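Local structure of catalase (Exiguobacterium oxidotolerans, 2J2M) at residues G64-K69 with Q292-M297; G253-W258 with T296-K301. The protein breaks down hydrogen peroxide into water and oxygen as a tetrameric, haem-containing catalase. One frame throughout, in Å; residues are numbered along the deposited sequence.

Contact 1: residues G64-K69 with Q292-M297; sequences GVFKVK and QHVGTM
Lys67 and Thr296 face each other as a hydrogen-bonded antiparallel pair and bind main chain to main chain twice, Lys67 N to Thr296 O and Thr296 N to Lys67 O, each at 3.0 Å. A third backbone bond, Lys69 N to Val294 O at 2.8 Å, carries the pairing past the end of strand 59-68. In between, Val68 and Gly295 form a non-hydrogen-bonded pair; Gly295 CA comes within 3.2 Å of Lys67 O, a CA-H...O contact, and a CB there would run into both that oxygen and the Phe66 ring.

The apolar packing belongs to Phe66. With CG anti to its backbone N (chi1 178°), the ring lies along the neighbouring strand: CE1 sits 3.6 Å from Thr296 N, CZ reaches Gly295 CA, and Val294 CG1 meets the ring edge at CZ, 3.9 Å away. CD1 also touches Met297 CB, and Phe117 adds an edge-to-face ring contact.

At the end of strand 59-68 Lys69 bends beside the His293 imidazole, its CG in the ring plane at the edge and its NZ 3.5 Å from His293 CE1, an approach through carbon that makes no hydrogen bond. The ring's NE2 is bonded instead to Asp259, and Gly295 N lies over one ring face. The Lys67 chain, by contrast, leads away from strand 292-302, its NZ in a salt bridge with Glu87 and hydrogen-bonded to Gly85 O.

Val294 and Gly295 together face Leu260 in a classic beta bulge, within the curled antiparallel sheet that forms the beta-barrel of the catalase fold.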
# COMPACT_ATOMS: atom_id res chain seq x y z
N GLY A 64 3.56 30.41 7.77
CA GLY A 64 4.07 31.74 8.06
C GLY A 64 5.31 32.08 7.25
O GLY A 64 5.54 31.55 6.14
N VAL A 65 6.12 32.95 7.82
CA VAL A 65 7.27 33.49 7.12
C VAL A 65 8.43 33.51 8.12
O VAL A 65 8.21 33.73 9.31
CB VAL A 65 6.92 34.92 6.51
CG1 VAL A 65 6.56 35.92 7.61
CG2 VAL A 65 8.02 35.46 5.64
N PHE A 66 9.65 33.23 7.65
CA PHE A 66 10.82 33.47 8.48
C PHE A 66 11.59 34.68 7.95
O PHE A 66 11.77 34.81 6.74
CB PHE A 66 11.72 32.25 8.58
CG PHE A 66 12.96 32.49 9.40
CD1 PHE A 66 12.93 32.36 10.79
CD2 PHE A 66 14.14 32.92 8.80
CE1 PHE A 66 14.07 32.62 11.54
CE2 PHE A 66 15.27 33.19 9.57
CZ PHE A 66 15.24 33.03 10.92
N LYS A 67 12.01 35.56 8.85
CA LYS A 67 12.70 36.80 8.47
C LYS A 67 14.07 36.91 9.11
O LYS A 67 14.20 36.97 10.34
CB LYS A 67 11.83 38.02 8.75
CG LYS A 67 12.55 39.38 8.69
CD LYS A 67 12.67 39.89 7.28
CE LYS A 67 12.44 41.40 7.22
NZ LYS A 67 12.37 41.82 5.78
N VAL A 68 15.10 36.91 8.27
CA VAL A 68 16.45 37.01 8.78
C VAL A 68 16.82 38.43 9.20
O VAL A 68 16.59 39.41 8.45
CB VAL A 68 17.56 36.19 7.95
CG1 VAL A 68 17.00 35.47 6.72
CG2 VAL A 68 18.87 37.01 7.71
N LYS A 69 17.30 38.54 10.44
CA LYS A 69 17.69 39.80 11.02
C LYS A 69 19.21 40.02 10.90
O LYS A 69 19.64 41.10 10.51
CB LYS A 69 17.20 39.89 12.47
CG LYS A 69 17.44 41.26 13.14
CD LYS A 69 16.22 41.70 13.95
CE LYS A 69 16.56 42.12 15.38
NZ LYS A 69 15.40 41.86 16.32
N GLN A 292 23.16 33.56 19.60
CA GLN A 292 23.33 34.70 18.70
C GLN A 292 22.09 34.78 17.83
O GLN A 292 21.74 33.81 17.15
CB GLN A 292 24.59 34.55 17.85
CG GLN A 292 25.86 34.27 18.64
CD GLN A 292 27.08 34.25 17.76
OE1 GLN A 292 27.30 35.16 16.96
NE2 GLN A 292 27.87 33.19 17.88
N HIS A 293 21.44 35.94 17.85
CA HIS A 293 20.18 36.15 17.13
C HIS A 293 20.33 35.96 15.64
O HIS A 293 21.28 36.46 15.05
CB HIS A 293 19.65 37.56 17.41
CG HIS A 293 18.21 37.75 17.04
ND1 HIS A 293 17.81 38.65 16.09
CD2 HIS A 293 17.09 37.14 17.48
CE1 HIS A 293 16.49 38.60 15.97
NE2 HIS A 293 16.03 37.69 16.80
N VAL A 294 19.41 35.21 15.04
CA VAL A 294 19.40 34.97 13.58
C VAL A 294 18.22 35.74 12.93
O VAL A 294 18.39 36.47 11.95
CB VAL A 294 19.25 33.45 13.25
CG1 VAL A 294 19.03 33.22 11.74
CG2 VAL A 294 20.44 32.65 13.74
N GLY A 295 17.04 35.55 13.49
CA GLY A 295 15.83 36.10 12.90
C GLY A 295 14.62 35.70 13.70
O GLY A 295 14.73 35.30 14.86
N THR A 296 13.46 35.87 13.07
CA THR A 296 12.17 35.64 13.71
C THR A 296 11.10 35.03 12.78
O THR A 296 10.94 35.42 11.62
CB THR A 296 11.68 36.90 14.55
OG1 THR A 296 10.32 37.26 14.23
CG2 THR A 296 12.61 38.08 14.39
N MET A 297 10.41 34.02 13.31
CA MET A 297 9.34 33.38 12.59
C MET A 297 8.01 33.91 13.08
O MET A 297 7.78 34.03 14.29
CB MET A 297 9.42 31.85 12.75
CG MET A 297 8.16 31.09 12.31
SD MET A 297 8.29 29.26 12.35
CE MET A 297 8.39 28.95 14.11

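Contact 2: residues G253-W258 with T296-K301; sequences GDFPEW and TMTLNK
Phe255 carries Asn300 CB over the centre of one ring face, 3.5 Å from the ring centroid and 5° off the normal, a CH-pi contact; Gly253 C lies over the opposite face, offset toward the rim. The Trp258 indole meets Leu299 CD2 at CZ3 (3.7 Å) and the Met297 methyl CE at CE3, both obliquely. Trp258 belongs to an antiparallel strand pairing in the catalase beta-barrel; Phe255 lies just before it, where the chain comes from helix 241-251 through a Schellman motif at Gly253. An alanine in place of Phe255 would probably leave Asn300 CB without its aromatic cover and open a gap between Gly253 and strand 292-302.

Three backbone bonds join the strands: Trp258 N to Met297 O, Met297 N to Trp258 O, and Leu299 N to Pro256 O. Trp258 NE1 is held elsewhere, by Met193 O. Glu257 and Thr298 run side by side on the other face of the sheet from Trp258 and Met297. With Thr298 OG1 anti to its carbonyl carbon (chi1 -59°), the hydroxyl donates to Glu257 OE2 at 2.6 Å, meeting the carboxylate from 54° above its plane.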
# COMPACT_ATOMS: atom_id res chain seq x y z
N GLY A 253 -5.55 37.21 14.64
CA GLY A 253 -4.47 38.13 14.29
C GLY A 253 -3.51 38.40 15.44
O GLY A 253 -2.80 39.39 15.43
N ASP A 254 -3.49 37.53 16.44
CA ASP A 254 -2.45 37.55 17.47
C ASP A 254 -1.43 36.50 17.04
O ASP A 254 -1.35 35.42 17.62
CB ASP A 254 -3.05 37.24 18.85
CG ASP A 254 -2.07 37.51 20.02
OD1 ASP A 254 -1.18 38.38 19.91
OD2 ASP A 254 -2.19 36.85 21.08
N PHE A 255 -0.67 36.81 15.98
CA PHE A 255 0.25 35.86 15.35
C PHE A 255 1.37 35.33 16.26
O PHE A 255 2.18 36.10 16.78
CB PHE A 255 0.87 36.50 14.11
CG PHE A 255 -0.13 36.88 13.04
CD1 PHE A 255 0.10 38.00 12.24
CD2 PHE A 255 -1.30 36.12 12.84
CE1 PHE A 255 -0.81 38.37 11.25
CE2 PHE A 255 -2.23 36.47 11.85
CZ PHE A 255 -1.98 37.60 11.04
N PRO A 256 1.44 34.00 16.46
CA PRO A 256 2.55 33.43 17.23
C PRO A 256 3.90 33.73 16.55
O PRO A 256 4.02 33.56 15.33
CB PRO A 256 2.25 31.92 17.18
CG PRO A 256 0.82 31.82 16.90
CD PRO A 256 0.51 32.95 15.99
N GLU A 257 4.88 34.18 17.33
CA GLU A 257 6.18 34.52 16.82
C GLU A 257 7.24 33.91 17.70
O GLU A 257 7.05 33.79 18.89
CB GLU A 257 6.38 36.05 16.81
CG GLU A 257 5.39 36.80 15.91
CD GLU A 257 5.90 38.18 15.48
OE1 GLU A 257 6.62 38.86 16.25
OE2 GLU A 257 5.58 38.59 14.35
N TRP A 258 8.37 33.51 17.10
CA TRP A 258 9.52 33.08 17.87
C TRP A 258 10.77 33.70 17.28
O TRP A 258 10.87 33.89 16.05
CB TRP A 258 9.73 31.55 17.79
CG TRP A 258 8.74 30.66 18.47
CD1 TRP A 258 8.95 29.92 19.60
CD2 TRP A 258 7.41 30.36 18.03
NE1 TRP A 258 7.82 29.19 19.91
CE2 TRP A 258 6.86 29.44 18.96
CE3 TRP A 258 6.63 30.77 16.95
CZ2 TRP A 258 5.56 28.94 18.84
CZ3 TRP A 258 5.34 30.28 16.83
CH2 TRP A 258 4.82 29.37 17.77
N THR A 296 13.46 35.87 13.07
CA THR A 296 12.17 35.64 13.71
C THR A 296 11.10 35.03 12.78
O THR A 296 10.94 35.42 11.62
CB THR A 296 11.68 36.90 14.55
OG1 THR A 296 10.32 37.26 14.23
CG2 THR A 296 12.61 38.08 14.39
N MET A 297 10.41 34.02 13.31
CA MET A 297 9.34 33.38 12.59
C MET A 297 8.01 33.91 13.08
O MET A 297 7.78 34.03 14.29
CB MET A 297 9.42 31.85 12.75
CG MET A 297 8.16 31.09 12.31
SD MET A 297 8.29 29.26 12.35
CE MET A 297 8.39 28.95 14.11
N THR A 298 7.13 34.23 12.12
CA THR A 298 5.76 34.64 12.39
C THR A 298 4.83 33.65 11.68
O THR A 298 4.94 33.49 10.47
CB THR A 298 5.52 36.08 11.87
OG1 THR A 298 6.43 36.96 12.53
CG2 THR A 298 4.07 36.54 12.11
N LEU A 299 3.97 32.97 12.43
CA LEU A 299 2.90 32.15 11.84
C LEU A 299 1.58 32.96 11.72
O LEU A 299 0.92 33.28 12.70
CB LEU A 299 2.68 30.88 12.67
CG LEU A 299 3.43 29.56 12.47
CD1 LEU A 299 4.69 29.67 11.65
CD2 LEU A 299 3.71 28.90 13.79
N ASN A 300 1.21 33.28 10.48
CA ASN A 300 0.14 34.23 10.23
C ASN A 300 -1.03 33.70 9.37
O ASN A 300 -1.95 34.45 9.03
CB ASN A 300 0.73 35.52 9.62
CG ASN A 300 1.52 35.29 8.32
OD1 ASN A 300 1.42 34.25 7.67
ND2 ASN A 300 2.31 36.27 7.95
N LYS A 301 -1.02 32.42 9.05
CA LYS A 301 -2.08 31.86 8.25
C LYS A 301 -2.36 30.43 8.66
O LYS A 301 -1.49 29.57 8.59
CB LYS A 301 -1.69 31.92 6.77
CG LYS A 301 -2.75 31.42 5.85
CD LYS A 301 -2.55 31.98 4.46
CE LYS A 301 -3.19 31.06 3.42
NZ LYS A 301 -4.66 31.04 3.61

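Overall arrangement
Strand 292-302 is common to both contacts: in contact 1 it pairs with strand 59-68, in contact 2 with strand 257-265, so it is the middle one of three neighbours in the sheet. The two centres lie 11 Å apart, and Thr296 and Met297 belong to both. Between them the pairing with strand 59-68 runs on through Val65 N and Thr298 O, 3.0 Å apart in a probable hydrogen bond, while Gly64 CA packs near Asn300 OD1 at 3.7 Å. The side chains of Met297 and Leu299 each come to about 12 Å from a bound haem, too far for either to touch it, so both contacts belong to the barrel wall rather than to the haem's direct surroundings.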